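Local coordinates for periplasmic cell division protein (SufI) (Aquifex aeolicus, PDB 6SYY) that probably oxidises its substrates with bound copper ions as a multicopper oxidase, a laccase-like enzyme with a methionine-rich loop, at residues A[269-281]-A[289-303]. Numbering follows the deposited sequence.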
# COMPACT_ATOMS: atom_id res chain seq x y z
N ASN A 269 -8.22 11.05 -27.69
CA ASN A 269 -9.00 12.07 -26.99
C ASN A 269 -9.58 11.53 -25.70
O ASN A 269 -9.31 12.05 -24.61
CB ASN A 269 -10.12 12.59 -27.90
CG ASN A 269 -9.61 13.26 -29.15
OD1 ASN A 269 -10.10 13.02 -30.25
ND2 ASN A 269 -8.61 14.12 -28.98
N GLN A 270 -10.38 10.47 -25.79
CA GLN A 270 -11.25 10.06 -24.71
C GLN A 270 -10.49 9.35 -23.59
O GLN A 270 -9.36 8.89 -23.76
CB GLN A 270 -12.36 9.15 -25.26
CG GLN A 270 -13.30 9.86 -26.24
CD GLN A 270 -14.19 8.89 -27.00
OE1 GLN A 270 -14.08 7.68 -26.84
NE2 GLN A 270 -15.07 9.44 -27.83
N ARG A 271 -11.14 9.30 -22.43
CA ARG A 271 -10.70 8.47 -21.31
C ARG A 271 -11.33 7.09 -21.45
O ARG A 271 -12.55 6.96 -21.62
CB ARG A 271 -11.12 9.08 -19.97
CG ARG A 271 -10.52 10.43 -19.64
CD ARG A 271 -10.92 10.82 -18.22
NE ARG A 271 -10.22 12.00 -17.73
CZ ARG A 271 -10.16 12.35 -16.45
NH1 ARG A 271 -10.76 11.59 -15.53
NH2 ARG A 271 -9.51 13.44 -16.08
N MET A 272 -10.50 6.05 -21.39
CA MET A 272 -11.01 4.69 -21.47
C MET A 272 -11.64 4.28 -20.15
O MET A 272 -11.21 4.70 -19.07
CB MET A 272 -9.89 3.72 -21.84
CG MET A 272 -10.35 2.28 -22.01
SD MET A 272 -9.03 1.21 -22.59
CE MET A 272 -8.62 2.04 -24.11
N ARG A 273 -12.68 3.46 -20.23
CA ARG A 273 -13.29 2.91 -19.04
C ARG A 273 -12.46 1.76 -18.47
O ARG A 273 -11.71 1.09 -19.19
CB ARG A 273 -14.71 2.41 -19.33
CG ARG A 273 -14.84 1.36 -20.43
CD ARG A 273 -16.07 0.50 -20.16
NE ARG A 273 -16.63 -0.20 -21.31
CZ ARG A 273 -16.04 -1.20 -21.95
NH1 ARG A 273 -14.83 -1.61 -21.59
NH2 ARG A 273 -16.64 -1.79 -22.96
N PHE A 274 -12.59 1.55 -17.17
CA PHE A 274 -12.02 0.40 -16.49
C PHE A 274 -12.79 0.21 -15.19
O PHE A 274 -13.66 1.02 -14.85
CB PHE A 274 -10.51 0.55 -16.27
CG PHE A 274 -10.12 1.77 -15.48
CD1 PHE A 274 -9.77 1.66 -14.14
CD2 PHE A 274 -10.08 3.02 -16.08
CE1 PHE A 274 -9.40 2.77 -13.41
CE2 PHE A 274 -9.71 4.14 -15.35
CZ PHE A 274 -9.37 4.01 -14.01
N TRP A 275 -12.47 -0.86 -14.46
CA TRP A 275 -13.25 -1.26 -13.30
C TRP A 275 -12.37 -1.44 -12.08
O TRP A 275 -11.38 -2.17 -12.13
CB TRP A 275 -14.00 -2.56 -13.58
CG TRP A 275 -15.02 -2.45 -14.65
CD1 TRP A 275 -16.36 -2.25 -14.48
CD2 TRP A 275 -14.80 -2.52 -16.06
NE1 TRP A 275 -16.99 -2.20 -15.70
CE2 TRP A 275 -16.05 -2.36 -16.69
CE3 TRP A 275 -13.66 -2.69 -16.85
CZ2 TRP A 275 -16.19 -2.38 -18.07
CZ3 TRP A 275 -13.80 -2.71 -18.22
CH2 TRP A 275 -15.06 -2.56 -18.82
N VAL A 276 -12.75 -0.79 -10.98
CA VAL A 276 -12.18 -1.12 -9.68
C VAL A 276 -12.79 -2.44 -9.22
O VAL A 276 -14.01 -2.57 -9.15
CB VAL A 276 -12.45 -0.01 -8.66
CG1 VAL A 276 -11.91 -0.40 -7.29
CG2 VAL A 276 -11.83 1.30 -9.13
N ILE A 277 -11.94 -3.42 -8.93
CA ILE A 277 -12.43 -4.68 -8.41
C ILE A 277 -11.95 -4.97 -6.99
O ILE A 277 -12.55 -5.81 -6.31
CB ILE A 277 -12.07 -5.86 -9.34
CG1 ILE A 277 -10.55 -5.99 -9.48
CG2 ILE A 277 -12.76 -5.69 -10.69
CD1 ILE A 277 -10.10 -7.36 -9.96
N GLY A 278 -10.91 -4.30 -6.51
CA GLY A 278 -10.40 -4.58 -5.18
C GLY A 278 -9.68 -3.39 -4.60
O GLY A 278 -9.21 -2.51 -5.32
N VAL A 279 -9.59 -3.39 -3.27
CA VAL A 279 -8.84 -2.38 -2.53
C VAL A 279 -7.90 -3.10 -1.57
O VAL A 279 -7.67 -4.30 -1.71
CB VAL A 279 -9.78 -1.40 -1.80
CG1 VAL A 279 -10.51 -0.52 -2.81
CG2 VAL A 279 -10.77 -2.16 -0.95
N GLU A 280 -7.37 -2.37 -0.58
CA GLU A 280 -6.34 -2.94 0.29
C GLU A 280 -6.81 -4.22 0.96
O GLU A 280 -6.04 -5.18 1.10
CB GLU A 280 -5.91 -1.92 1.34
CG GLU A 280 -5.45 -0.60 0.78
CD GLU A 280 -6.59 0.37 0.60
OE1 GLU A 280 -7.20 0.77 1.61
OE2 GLU A 280 -6.90 0.72 -0.56
N GLY A 281 -8.07 -4.25 1.39
CA GLY A 281 -8.59 -5.40 2.10
C GLY A 281 -9.28 -6.42 1.22
O GLY A 281 -10.10 -7.21 1.70
N GLU A 289 -17.36 0.43 -12.35
CA GLU A 289 -16.84 1.07 -13.56
C GLU A 289 -16.51 2.54 -13.27
O GLU A 289 -17.34 3.27 -12.72
CB GLU A 289 -17.84 0.97 -14.71
CG GLU A 289 -17.34 1.58 -16.00
CD GLU A 289 -18.26 1.35 -17.18
OE1 GLU A 289 -19.14 0.46 -17.10
OE2 GLU A 289 -18.09 2.05 -18.19
N VAL A 290 -15.30 2.95 -13.64
CA VAL A 290 -14.82 4.31 -13.42
C VAL A 290 -14.04 4.73 -14.66
O VAL A 290 -13.79 3.94 -15.57
CB VAL A 290 -13.93 4.43 -12.17
CG1 VAL A 290 -14.70 4.03 -10.92
CG2 VAL A 290 -12.67 3.60 -12.33
N ASN A 291 -13.65 6.00 -14.68
CA ASN A 291 -12.69 6.49 -15.66
C ASN A 291 -11.49 7.17 -14.99
O ASN A 291 -10.66 7.76 -15.69
CB ASN A 291 -13.37 7.44 -16.66
CG ASN A 291 -14.13 8.57 -16.00
OD1 ASN A 291 -13.67 9.18 -15.04
ND2 ASN A 291 -15.32 8.85 -16.51
N GLU A 292 -11.39 7.10 -13.66
CA GLU A 292 -10.20 7.55 -12.95
C GLU A 292 -10.23 6.98 -11.54
O GLU A 292 -11.29 6.63 -11.01
CB GLU A 292 -10.10 9.08 -12.90
CG GLU A 292 -11.24 9.76 -12.17
CD GLU A 292 -10.91 11.19 -11.81
OE1 GLU A 292 -10.54 11.44 -10.64
OE2 GLU A 292 -11.01 12.07 -12.69
N ILE A 293 -9.04 6.89 -10.94
CA ILE A 293 -8.90 6.44 -9.56
C ILE A 293 -7.85 7.30 -8.86
O ILE A 293 -6.82 7.65 -9.45
CB ILE A 293 -8.52 4.95 -9.46
CG1 ILE A 293 -7.27 4.65 -10.31
CG2 ILE A 293 -9.69 4.07 -9.87
CD1 ILE A 293 -6.69 3.29 -10.03
N LEU A 294 -8.12 7.63 -7.61
CA LEU A 294 -7.20 8.36 -6.75
C LEU A 294 -6.58 7.35 -5.79
O LEU A 294 -7.30 6.63 -5.10
CB LEU A 294 -7.94 9.45 -5.98
CG LEU A 294 -7.15 10.49 -5.18
CD1 LEU A 294 -6.28 11.31 -6.10
CD2 LEU A 294 -8.11 11.38 -4.42
N VAL A 295 -5.25 7.29 -5.77
CA VAL A 295 -4.54 6.31 -4.95
C VAL A 295 -3.42 7.02 -4.20
O VAL A 295 -2.52 7.61 -4.82
CB VAL A 295 -4.00 5.14 -5.80
CG1 VAL A 295 -3.40 5.64 -7.10
CG2 VAL A 295 -3.01 4.31 -5.00
N ALA A 296 -3.48 6.97 -2.90
CA ALA A 296 -2.51 7.59 -2.02
C ALA A 296 -1.46 6.58 -1.59
O ALA A 296 -1.64 5.37 -1.77
CB ALA A 296 -3.21 8.17 -0.78
N PRO A 297 -0.33 7.03 -1.05
CA PRO A 297 0.65 6.09 -0.49
C PRO A 297 0.00 5.17 0.53
O PRO A 297 -0.74 5.60 1.42
CB PRO A 297 1.67 7.02 0.17
CG PRO A 297 1.61 8.27 -0.63
CD PRO A 297 0.19 8.41 -1.09
N GLY A 298 0.29 3.87 0.41
CA GLY A 298 -0.31 2.87 1.25
C GLY A 298 -1.59 2.26 0.72
O GLY A 298 -1.98 1.18 1.16
N GLU A 299 -2.26 2.94 -0.21
CA GLU A 299 -3.43 2.36 -0.85
C GLU A 299 -3.01 1.36 -1.92
O GLU A 299 -1.92 1.45 -2.50
CB GLU A 299 -4.31 3.44 -1.47
CG GLU A 299 -5.11 4.26 -0.47
CD GLU A 299 -6.15 5.15 -1.14
OE1 GLU A 299 -5.79 5.91 -2.06
OE2 GLU A 299 -7.34 5.07 -0.75
N ARG A 300 -3.88 0.39 -2.18
CA ARG A 300 -3.73 -0.53 -3.29
C ARG A 300 -5.09 -0.66 -3.97
O ARG A 300 -6.09 -0.94 -3.31
CB ARG A 300 -3.22 -1.91 -2.83
CG ARG A 300 -1.77 -1.93 -2.37
CD ARG A 300 -1.67 -1.82 -0.86
NE ARG A 300 -2.34 -2.94 -0.20
CZ ARG A 300 -2.65 -2.97 1.09
NH1 ARG A 300 -2.35 -1.93 1.86
NH2 ARG A 300 -3.26 -4.03 1.61
N ILE A 301 -5.11 -0.45 -5.28
CA ILE A 301 -6.33 -0.53 -6.08
C ILE A 301 -6.13 -1.60 -7.14
O ILE A 301 -5.20 -1.50 -7.95
CB ILE A 301 -6.69 0.82 -6.72
CG1 ILE A 301 -6.61 1.95 -5.69
CG2 ILE A 301 -8.08 0.77 -7.35
CD1 ILE A 301 -7.62 1.82 -4.56
N ASP A 302 -6.97 -2.63 -7.13
CA ASP A 302 -7.01 -3.63 -8.19
C ASP A 302 -8.02 -3.20 -9.24
O ASP A 302 -9.19 -2.95 -8.92
CB ASP A 302 -7.38 -5.01 -7.63
CG ASP A 302 -6.27 -5.64 -6.82
OD1 ASP A 302 -5.73 -4.97 -5.91
OD2 ASP A 302 -5.95 -6.82 -7.07
N ILE A 303 -7.58 -3.12 -10.49
CA ILE A 303 -8.46 -2.73 -11.59
C ILE A 303 -8.43 -3.78 -12.68
O ILE A 303 -7.46 -4.51 -12.85
CB ILE A 303 -8.09 -1.35 -12.18
CG1 ILE A 303 -6.70 -1.39 -12.82
CG2 ILE A 303 -8.21 -0.26 -11.11
CD1 ILE A 303 -6.37 -0.17 -13.67
O HOH W 1 -9.61 6.44 -17.98
O HOH W 2 -19.59 1.14 -20.42
O HOH W 3 -6.50 -6.24 -3.53
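Strand 274-279 pairs antiparallel with two parts of 289-303, in a cupredoxin-like region of the multicopper oxidase: at Phe274 it meets Val290, the far arm of its own hairpin, and further on it runs beside strand 300-303, the axes 4.6 Å apart. Phe274 and Val290 exchange two backbone hydrogen bonds, the shorter from Val290 N to Phe274 O (2.8 Å). A classic beta bulge follows, Ile277 N and Gly278 N both donating to Asp302 O from the same face of its carbonyl plane, while Asp302 N returns a bond to Gly278 O.

Between the two pairings the apolar side chains pack together: Val290 CG2 sits over one face of the Phe274 ring, 3.9 Å from its centroid, and Ile293 CG2 meets the ring's edge; Val276 CG2 packs on Ile293 CG2 at 3.6 Å. Toward the start of 269-281, Arg271 NH1 forms a salt bridge with Glu292 OE2 (2.9 Å), the carboxylate oxygen lying in the guanidinium plane; Glu292 also pairs with Arg262.

At the copper end, Arg300 passes close to the copper ligand His120. Bends at chi2 (97°) and chi3 (61°) fold its chain back until one guanidinium face lies against Glu280 CB. Thr155 O and Asp479 take NE and NH1. A leucine in its place would probably leave Asp479 without its charge partner and Glu280 CB without its flat cover. Arg300 NH1 also donates to Gly298 O at 3.2 Å, tying the strand's first side chain back to the type II turn Ala296-Glu299 just before it.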